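Local coordinates for protein computational Design of Enzyme (Synthetic construct, PDB 3TP4) that is a computationally designed enzyme on a glycosidase-like TIM-barrel scaffold, probably built to carry an activated serine in a catalytic triad, at residues I8-L21 / V201-Y215. Sequence-based numbering, arbitrary orientation.
Sequences IVDADATAETRSLL and VEYLRDVKGVSNFLY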
ATOM      1  N   ILE A   8      -1.334 -12.721   8.800  1.00 27.53           N
ATOM      2  CA  ILE A   8      -0.390 -11.887   8.073  1.00 29.65           C
ATOM      3  C   ILE A   8      -0.297 -12.411   6.652  1.00 29.69           C
ATOM      4  O   ILE A   8      -0.278 -13.619   6.433  1.00 30.22           O
ATOM      5  CB  ILE A   8       1.000 -11.885   8.740  1.00 28.74           C
ATOM      6  CG1 ILE A   8       2.018 -11.147   7.872  1.00 25.25           C
ATOM      7  CG2 ILE A   8       1.469 -13.305   9.009  1.00 33.77           C
ATOM      8  CD1 ILE A   8       3.364 -10.836   8.596  1.00 24.24           C
ATOM      9  N   VAL A   9      -0.258 -11.499   5.687  1.00 25.87           N
ATOM     10  CA  VAL A   9      -0.283 -11.881   4.275  1.00 24.39           C
ATOM     11  C   VAL A   9       0.833 -12.857   3.918  1.00 30.78           C
ATOM     12  O   VAL A   9       0.609 -13.849   3.217  1.00 27.77           O
ATOM     13  CB  VAL A   9      -0.258 -10.628   3.380  1.00 25.55           C
ATOM     14  CG1 VAL A   9       0.087 -10.989   1.945  1.00 23.96           C
ATOM     15  CG2 VAL A   9      -1.633  -9.931   3.446  1.00 23.72           C
ATOM     16  N   ASP A  10       2.035 -12.574   4.403  1.00 27.69           N
ATOM     17  CA  ASP A  10       3.163 -13.460   4.179  1.00 28.30           C
ATOM     18  C   ASP A  10       3.394 -14.335   5.410  1.00 35.38           C
ATOM     19  O   ASP A  10       4.021 -13.901   6.386  1.00 30.94           O
ATOM     20  CB  ASP A  10       4.413 -12.650   3.836  1.00 31.09           C
ATOM     21  CG  ASP A  10       5.669 -13.499   3.797  1.00 35.60           C
ATOM     22  OD1 ASP A  10       5.560 -14.739   3.656  1.00 35.92           O
ATOM     23  OD2 ASP A  10       6.767 -12.923   3.917  1.00 35.77           O
ATOM     24  N   ALA A  11       2.878 -15.565   5.360  1.00 30.60           N
ATOM     25  CA  ALA A  11       2.978 -16.477   6.502  1.00 37.42           C
ATOM     26  C   ALA A  11       4.425 -16.838   6.824  1.00 37.69           C
ATOM     27  O   ALA A  11       4.710 -17.350   7.910  1.00 39.52           O
ATOM     28  CB  ALA A  11       2.151 -17.745   6.269  1.00 36.72           C
ATOM     29  N   ASP A  12       5.327 -16.572   5.882  1.00 35.77           N
ATOM     30  CA  ASP A  12       6.754 -16.840   6.063  1.00 33.35           C
ATOM     31  C   ASP A  12       7.576 -15.579   6.360  1.00 36.42           C
ATOM     32  O   ASP A  12       8.803 -15.604   6.257  1.00 30.78           O
ATOM     33  CB  ASP A  12       7.335 -17.510   4.813  1.00 39.80           C
ATOM     34  CG  ASP A  12       6.832 -18.935   4.615  1.00 49.99           C
ATOM     35  OD1 ASP A  12       6.622 -19.652   5.616  1.00 54.99           O
ATOM     36  OD2 ASP A  12       6.650 -19.337   3.451  1.00 55.13           O
ATOM     37  N   ALA A  13       6.911 -14.480   6.704  1.00 31.88           N
ATOM     38  CA  ALA A  13       7.604 -13.224   6.992  1.00 34.16           C
ATOM     39  C   ALA A  13       8.526 -13.375   8.196  1.00 34.98           C
ATOM     40  O   ALA A  13       8.277 -14.180   9.092  1.00 34.45           O
ATOM     41  CB  ALA A  13       6.606 -12.090   7.246  1.00 30.03           C
ATOM     42  N   THR A  14       9.581 -12.579   8.213  1.00 34.99           N
ATOM     43  CA  THR A  14      10.542 -12.619   9.308  1.00 37.69           C
ATOM     44  C   THR A  14       9.908 -12.292  10.660  1.00 41.96           C
ATOM     45  O   THR A  14       8.803 -11.742  10.741  1.00 37.02           O
ATOM     46  CB  THR A  14      11.709 -11.653   9.050  1.00 34.80           C
ATOM     47  OG1 THR A  14      11.256 -10.298   9.177  1.00 36.68           O
ATOM     48  CG2 THR A  14      12.269 -11.865   7.652  1.00 33.89           C
ATOM     49  N   ALA A  15      10.626 -12.643  11.722  1.00 37.00           N
ATOM     50  CA  ALA A  15      10.184 -12.417  13.084  1.00 35.31           C
ATOM     51  C   ALA A  15       9.897 -10.932  13.307  1.00 27.45           C
ATOM     52  O   ALA A  15       8.878 -10.563  13.887  1.00 33.87           O
ATOM     53  CB  ALA A  15      11.271 -12.901  14.067  1.00 35.41           C
ATOM     54  N   GLU A  16      10.812 -10.087  12.847  1.00 30.27           N
ATOM     55  CA  GLU A  16      10.690  -8.645  13.062  1.00 32.11           C
ATOM     56  C   GLU A  16       9.477  -8.086  12.320  1.00 31.28           C
ATOM     57  O   GLU A  16       8.797  -7.176  12.804  1.00 34.58           O
ATOM     58  CB  GLU A  16      11.965  -7.925  12.627  1.00 29.21           C
ATOM     59  CG  GLU A  16      13.170  -8.162  13.566  1.00 33.84           C
ATOM     60  CD  GLU A  16      13.819  -9.534  13.374  1.00 43.13           C
ATOM     61  OE1 GLU A  16      13.538 -10.211  12.356  1.00 40.16           O
ATOM     62  OE2 GLU A  16      14.615  -9.937  14.246  1.00 50.00           O
ATOM     63  N   THR A  17       9.210  -8.657  11.153  1.00 26.59           N
ATOM     64  CA  THR A  17       8.085  -8.244  10.316  1.00 30.33           C
ATOM     65  C   THR A  17       6.751  -8.619  10.949  1.00 33.28           C
ATOM     66  O   THR A  17       5.834  -7.795  11.008  1.00 29.85           O
ATOM     67  CB  THR A  17       8.199  -8.866   8.917  1.00 33.08           C
ATOM     68  OG1 THR A  17       9.436  -8.448   8.332  1.00 29.58           O
ATOM     69  CG2 THR A  17       7.037  -8.416   8.023  1.00 30.42           C
ATOM     70  N   ARG A  18       6.643  -9.862  11.420  1.00 28.96           N
ATOM     71  CA  ARG A  18       5.472 -10.279  12.183  1.00 25.37           C
ATOM     72  C   ARG A  18       5.319  -9.426  13.433  1.00 32.17           C
ATOM     73  O   ARG A  18       4.208  -9.046  13.797  1.00 31.99           O
ATOM     74  CB  ARG A  18       5.529 -11.772  12.553  1.00 30.61           C
ATOM     75  CG  ARG A  18       5.832 -12.698  11.351  1.00 38.57           C
ATOM     76  CD  ARG A  18       5.623 -14.184  11.658  1.00 42.26           C
ATOM     77  NE  ARG A  18       6.327 -14.638  12.854  1.00 51.42           N
ATOM     78  CZ  ARG A  18       7.581 -15.081  12.877  1.00 44.05           C
ATOM     79  NH1 ARG A  18       8.299 -15.135  11.765  1.00 42.94           N
ATOM     80  NH2 ARG A  18       8.119 -15.471  14.022  1.00 45.41           N
ATOM     81  N   SER A  19       6.437  -9.148  14.103  1.00 29.37           N
ATOM     82  CA  SER A  19       6.418  -8.269  15.271  1.00 31.93           C
ATOM     83  C   SER A  19       5.812  -6.906  14.924  1.00 30.31           C
ATOM     84  O   SER A  19       4.955  -6.381  15.648  1.00 32.05           O
ATOM     85  CB  SER A  19       7.843  -8.072  15.809  1.00 30.59           C
ATOM     86  OG  SER A  19       7.845  -7.180  16.905  1.00 29.43           O
ATOM     87  N   LEU A  20       6.267  -6.328  13.819  1.00 28.82           N
ATOM     88  CA  LEU A  20       5.796  -4.999  13.427  1.00 28.84           C
ATOM     89  C   LEU A  20       4.287  -4.994  13.236  1.00 27.54           C
ATOM     90  O   LEU A  20       3.602  -4.080  13.691  1.00 26.89           O
ATOM     91  CB  LEU A  20       6.487  -4.524  12.142  1.00 21.96           C
ATOM     92  CG  LEU A  20       6.006  -3.168  11.605  1.00 22.24           C
ATOM     93  CD1 LEU A  20       6.128  -2.056  12.661  1.00 22.73           C
ATOM     94  CD2 LEU A  20       6.755  -2.773  10.332  1.00 21.50           C
ATOM     95  N   LEU A  21       3.758  -6.010  12.558  1.00 28.39           N
ATOM     96  CA  LEU A  21       2.311  -6.050  12.327  1.00 26.45           C
ATOM     97  C   LEU A  21       1.548  -6.125  13.651  1.00 26.99           C
ATOM     98  O   LEU A  21       0.510  -5.487  13.818  1.00 24.49           O
ATOM     99  CB  LEU A  21       1.931  -7.208  11.410  1.00 26.34           C
ATOM    100  CG  LEU A  21       0.490  -7.199  10.903  1.00 25.51           C
ATOM    101  CD1 LEU A  21       0.178  -5.905  10.179  1.00 23.15           C
ATOM    102  CD2 LEU A  21       0.223  -8.422   9.991  1.00 28.07           C
ATOM    103  N   VAL A 201       1.600  -9.117  -5.131  1.00 20.53           N
ATOM    104  CA  VAL A 201       1.886  -9.772  -3.860  1.00 22.41           C
ATOM    105  C   VAL A 201       2.495 -11.149  -4.103  1.00 23.87           C
ATOM    106  O   VAL A 201       3.473 -11.534  -3.470  1.00 23.39           O
ATOM    107  CB  VAL A 201       0.625  -9.941  -3.006  1.00 25.58           C
ATOM    108  CG1 VAL A 201       0.908 -10.902  -1.866  1.00 29.29           C
ATOM    109  CG2 VAL A 201       0.157  -8.591  -2.447  1.00 26.63           C
ATOM    110  N   GLU A 202       1.909 -11.884  -5.037  1.00 25.25           N
ATOM    111  CA  GLU A 202       2.352 -13.242  -5.326  1.00 25.42           C
ATOM    112  C   GLU A 202       3.746 -13.257  -5.969  1.00 27.77           C
ATOM    113  O   GLU A 202       4.607 -14.055  -5.593  1.00 27.34           O
ATOM    114  CB  GLU A 202       1.303 -13.949  -6.199  1.00 21.16           C
ATOM    115  CG  GLU A 202       0.044 -14.290  -5.394  1.00 21.43           C
ATOM    116  CD  GLU A 202      -1.209 -14.449  -6.233  1.00 29.67           C
ATOM    117  OE1 GLU A 202      -1.158 -14.207  -7.463  1.00 27.00           O
ATOM    118  OE2 GLU A 202      -2.252 -14.826  -5.647  1.00 25.94           O
ATOM    119  N   TYR A 203       3.981 -12.359  -6.918  1.00 24.30           N
ATOM    120  CA  TYR A 203       5.306 -12.272  -7.532  1.00 26.10           C
ATOM    121  C   TYR A 203       6.373 -11.968  -6.473  1.00 29.33           C
ATOM    122  O   TYR A 203       7.365 -12.685  -6.363  1.00 29.36           O
ATOM    123  CB  TYR A 203       5.352 -11.241  -8.666  1.00 20.62           C
ATOM    124  CG  TYR A 203       6.661 -11.284  -9.436  1.00 31.47           C
ATOM    125  CD1 TYR A 203       6.897 -12.280 -10.371  1.00 33.82           C
ATOM    126  CD2 TYR A 203       7.669 -10.349  -9.207  1.00 30.34           C
ATOM    127  CE1 TYR A 203       8.088 -12.342 -11.079  1.00 30.63           C
ATOM    128  CE2 TYR A 203       8.871 -10.395  -9.911  1.00 34.89           C
ATOM    129  CZ  TYR A 203       9.071 -11.409 -10.849  1.00 36.59           C
ATOM    130  OH  TYR A 203      10.243 -11.499 -11.567  1.00 33.33           O
ATOM    131  N   LEU A 204       6.154 -10.931  -5.671  1.00 29.20           N
ATOM    132  CA  LEU A 204       7.127 -10.572  -4.638  1.00 28.86           C
ATOM    133  C   LEU A 204       7.306 -11.674  -3.591  1.00 28.98           C
ATOM    134  O   LEU A 204       8.430 -12.057  -3.272  1.00 26.70           O
ATOM    135  CB  LEU A 204       6.743  -9.253  -3.953  1.00 28.31           C
ATOM    136  CG  LEU A 204       6.889  -7.977  -4.798  1.00 28.75           C
ATOM    137  CD1 LEU A 204       6.212  -6.809  -4.124  1.00 22.72           C
ATOM    138  CD2 LEU A 204       8.364  -7.630  -5.112  1.00 28.20           C
ATOM    139  N   ARG A 205       6.200 -12.171  -3.046  1.00 25.35           N
ATOM    140  CA  ARG A 205       6.267 -13.137  -1.950  1.00 25.98           C
ATOM    141  C   ARG A 205       6.631 -14.538  -2.444  1.00 35.37           C
ATOM    142  O   ARG A 205       7.584 -15.152  -1.966  1.00 35.53           O
ATOM    143  CB  ARG A 205       4.938 -13.192  -1.190  1.00 25.28           C
ATOM    144  CG  ARG A 205       4.858 -14.278  -0.104  1.00 28.54           C
ATOM    145  CD  ARG A 205       3.415 -14.483   0.394  1.00 32.00           C
ATOM    146  NE  ARG A 205       2.541 -14.976  -0.682  1.00 26.02           N
ATOM    147  CZ  ARG A 205       1.213 -14.839  -0.718  1.00 30.46           C
ATOM    148  NH1 ARG A 205       0.558 -14.235   0.269  1.00 26.40           N
ATOM    149  NH2 ARG A 205       0.528 -15.313  -1.754  1.00 26.14           N
ATOM    150  N   ASP A 206       5.871 -15.041  -3.407  1.00 28.96           N
ATOM    151  CA  ASP A 206       5.990 -16.448  -3.779  1.00 32.47           C
ATOM    152  C   ASP A 206       7.072 -16.664  -4.816  1.00 31.21           C
ATOM    153  O   ASP A 206       7.750 -17.688  -4.812  1.00 36.75           O
ATOM    154  CB  ASP A 206       4.664 -16.974  -4.325  1.00 27.98           C
ATOM    155  CG  ASP A 206       3.527 -16.842  -3.333  1.00 32.08           C
ATOM    156  OD1 ASP A 206       3.756 -17.044  -2.126  1.00 31.12           O
ATOM    157  OD2 ASP A 206       2.399 -16.540  -3.759  1.00 33.56           O
ATOM    158  N   VAL A 207       7.203 -15.721  -5.735  1.00 29.50           N
ATOM    159  CA  VAL A 207       8.188 -15.856  -6.795  1.00 32.79           C
ATOM    160  C   VAL A 207       9.571 -15.349  -6.364  1.00 37.89           C
ATOM    161  O   VAL A 207      10.569 -16.012  -6.607  1.00 35.76           O
ATOM    162  CB  VAL A 207       7.739 -15.174  -8.105  1.00 39.61           C
ATOM    163  CG1 VAL A 207       8.873 -15.199  -9.126  1.00 45.45           C
ATOM    164  CG2 VAL A 207       6.478 -15.867  -8.683  1.00 27.82           C
ATOM    165  N   LYS A 208       9.635 -14.187  -5.715  1.00 33.27           N
ATOM    166  CA  LYS A 208      10.935 -13.617  -5.345  1.00 32.12           C
ATOM    167  C   LYS A 208      11.385 -13.951  -3.918  1.00 34.78           C
ATOM    168  O   LYS A 208      12.558 -13.804  -3.582  1.00 31.26           O
ATOM    169  CB  LYS A 208      10.937 -12.099  -5.554  1.00 33.89           C
ATOM    170  CG  LYS A 208      10.555 -11.675  -6.962  1.00 35.49           C
ATOM    171  CD  LYS A 208      11.537 -12.207  -8.007  1.00 39.76           C
ATOM    172  CE  LYS A 208      12.916 -11.575  -7.839  1.00 41.77           C
ATOM    173  NZ  LYS A 208      13.766 -11.798  -9.043  1.00 47.78           N
ATOM    174  N   GLY A 209      10.458 -14.387  -3.074  1.00 30.20           N
ATOM    175  CA  GLY A 209      10.806 -14.751  -1.710  1.00 33.31           C
ATOM    176  C   GLY A 209      10.964 -13.583  -0.748  1.00 34.37           C
ATOM    177  O   GLY A 209      11.618 -13.708   0.289  1.00 33.64           O
ATOM    178  N   VAL A 210      10.366 -12.442  -1.078  1.00 31.96           N
ATOM    179  CA  VAL A 210      10.396 -11.296  -0.177  1.00 30.86           C
ATOM    180  C   VAL A 210       9.749 -11.676   1.146  1.00 28.96           C
ATOM    181  O   VAL A 210       8.642 -12.214   1.173  1.00 27.78           O
ATOM    182  CB  VAL A 210       9.674 -10.073  -0.780  1.00 31.34           C
ATOM    183  CG1 VAL A 210       9.504  -8.965   0.270  1.00 29.95           C
ATOM    184  CG2 VAL A 210      10.431  -9.566  -1.988  1.00 30.26           C
ATOM    185  N   SER A 211      10.440 -11.406   2.250  1.00 26.81           N
ATOM    186  CA  SER A 211       9.953 -11.840   3.548  1.00 29.56           C
ATOM    187  C   SER A 211       9.860 -10.709   4.571  1.00 25.35           C
ATOM    188  O   SER A 211       9.517 -10.949   5.727  1.00 32.98           O
ATOM    189  CB  SER A 211      10.836 -12.970   4.101  1.00 36.99           C
ATOM    190  OG  SER A 211      12.146 -12.495   4.356  1.00 37.73           O
ATOM    191  N   ASN A 212      10.164  -9.484   4.156  1.00 31.42           N
ATOM    192  CA  ASN A 212      10.135  -8.350   5.089  1.00 28.52           C
ATOM    193  C   ASN A 212       9.127  -7.263   4.698  1.00 30.73           C
ATOM    194  O   ASN A 212       9.296  -6.096   5.054  1.00 32.59           O
ATOM    195  CB  ASN A 212      11.547  -7.754   5.310  1.00 26.51           C
ATOM    196  CG  ASN A 212      12.194  -7.272   4.016  1.00 33.57           C
ATOM    197  OD1 ASN A 212      12.072  -7.916   2.977  1.00 33.78           O
ATOM    198  ND2 ASN A 212      12.877  -6.130   4.075  1.00 32.42           N
ATOM    199  N   PHE A 213       8.077  -7.658   3.974  1.00 31.71           N
ATOM    200  CA  PHE A 213       6.987  -6.749   3.628  1.00 25.02           C
ATOM    201  C   PHE A 213       5.694  -7.017   4.416  1.00 27.86           C
ATOM    202  O   PHE A 213       5.283  -8.172   4.627  1.00 26.08           O
ATOM    203  CB  PHE A 213       6.640  -6.822   2.136  1.00 24.07           C
ATOM    204  CG  PHE A 213       7.532  -6.007   1.242  1.00 24.77           C
ATOM    205  CD1 PHE A 213       8.610  -5.317   1.748  1.00 28.44           C
ATOM    206  CD2 PHE A 213       7.273  -5.931  -0.119  1.00 26.00           C
ATOM    207  CE1 PHE A 213       9.419  -4.571   0.917  1.00 28.50           C
ATOM    208  CE2 PHE A 213       8.078  -5.192  -0.952  1.00 27.38           C
ATOM    209  CZ  PHE A 213       9.157  -4.507  -0.433  1.00 30.42           C
ATOM    210  N   LEU A 214       5.061  -5.926   4.833  1.00 22.75           N
ATOM    211  CA  LEU A 214       3.650  -5.911   5.192  1.00 24.22           C
ATOM    212  C   LEU A 214       2.969  -5.171   4.042  1.00 25.44           C
ATOM    213  O   LEU A 214       3.549  -4.256   3.466  1.00 26.27           O
ATOM    214  CB  LEU A 214       3.430  -5.167   6.511  1.00 22.19           C
ATOM    215  CG  LEU A 214       4.100  -5.800   7.733  1.00 23.01           C
ATOM    216  CD1 LEU A 214       3.864  -4.978   9.010  1.00 23.14           C
ATOM    217  CD2 LEU A 214       3.618  -7.257   7.925  1.00 20.20           C
ATOM    218  N   TYR A 215       1.756  -5.578   3.690  1.00 25.50           N
ATOM    219  CA  TYR A 215       1.120  -5.064   2.483  1.00 23.94           C
ATOM    220  C   TYR A 215      -0.007  -4.100   2.798  1.00 28.02           C
ATOM    221  O   TYR A 215      -0.965  -4.455   3.471  1.00 24.15           O
ATOM    222  CB  TYR A 215       0.646  -6.220   1.591  1.00 21.25           C
ATOM    223  CG  TYR A 215       1.810  -6.963   0.980  1.00 21.50           C
ATOM    224  CD1 TYR A 215       2.364  -8.077   1.614  1.00 23.22           C
ATOM    225  CD2 TYR A 215       2.382  -6.528  -0.205  1.00 25.65           C
ATOM    226  CE1 TYR A 215       3.438  -8.752   1.068  1.00 24.43           C
ATOM    227  CE2 TYR A 215       3.462  -7.192  -0.760  1.00 27.64           C
ATOM    228  CZ  TYR A 215       3.981  -8.301  -0.121  1.00 27.35           C
ATOM    229  OH  TYR A 215       5.052  -8.949  -0.677  1.00 25.34           O
TER
HETATM  230  O   HOH W   1       2.733  -9.716   4.972  1.00 25.50           O
HETATM  231  O   HOH W   2       6.726 -10.347   3.583  1.00 25.97           O
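Leu214, on barrel strand 213-215, carries the apolar part, reaching out to helix 15-21. Its CD1 lies 3.8 Å from Leu21 CB and equally near Leu20 CG, while CD2 meets Thr17 CG2 at 3.6 Å and Ile8 CD1, the Ile8 and Leu214 side chains crossing at about a right angle. Val9 turns CG1 away from its own N (chi1 165°), which puts that methyl 3.7 Å from Tyr215 CD1 and also beside Val201.

Among the direct hydrogen bonds, Thr14 N, at the helix N-cap, donates nearly straight to Ser211 O at 3.0 Å. Arg205 NH1, from helix 190-207, reaches Val9 O, also at 3.0 Å, but the bond is bent (132° at the hydrogen) and comes from above the carbonyl plane. The same guanidinium grips Asp206 side-on through NE and NH2, and Asp206 pairs further with Arg396. A leucine in place of Arg205 would probably leave Val9 O without this donor and Asp206 with Arg396 but without its side-on partner.

Two waters bridge Asp10 to Phe213 O: one from Asp10 N, the other donating both to Asp10 OD2 (2.6 Å) and to that carbonyl. Asp10 OD1 meanwhile closes an Asx turn onto Asp12 N.

Direct bonds, waters and apolar packing thus join the N-terminal loop and helix to this helix-strand unit of the probable TIM barrel.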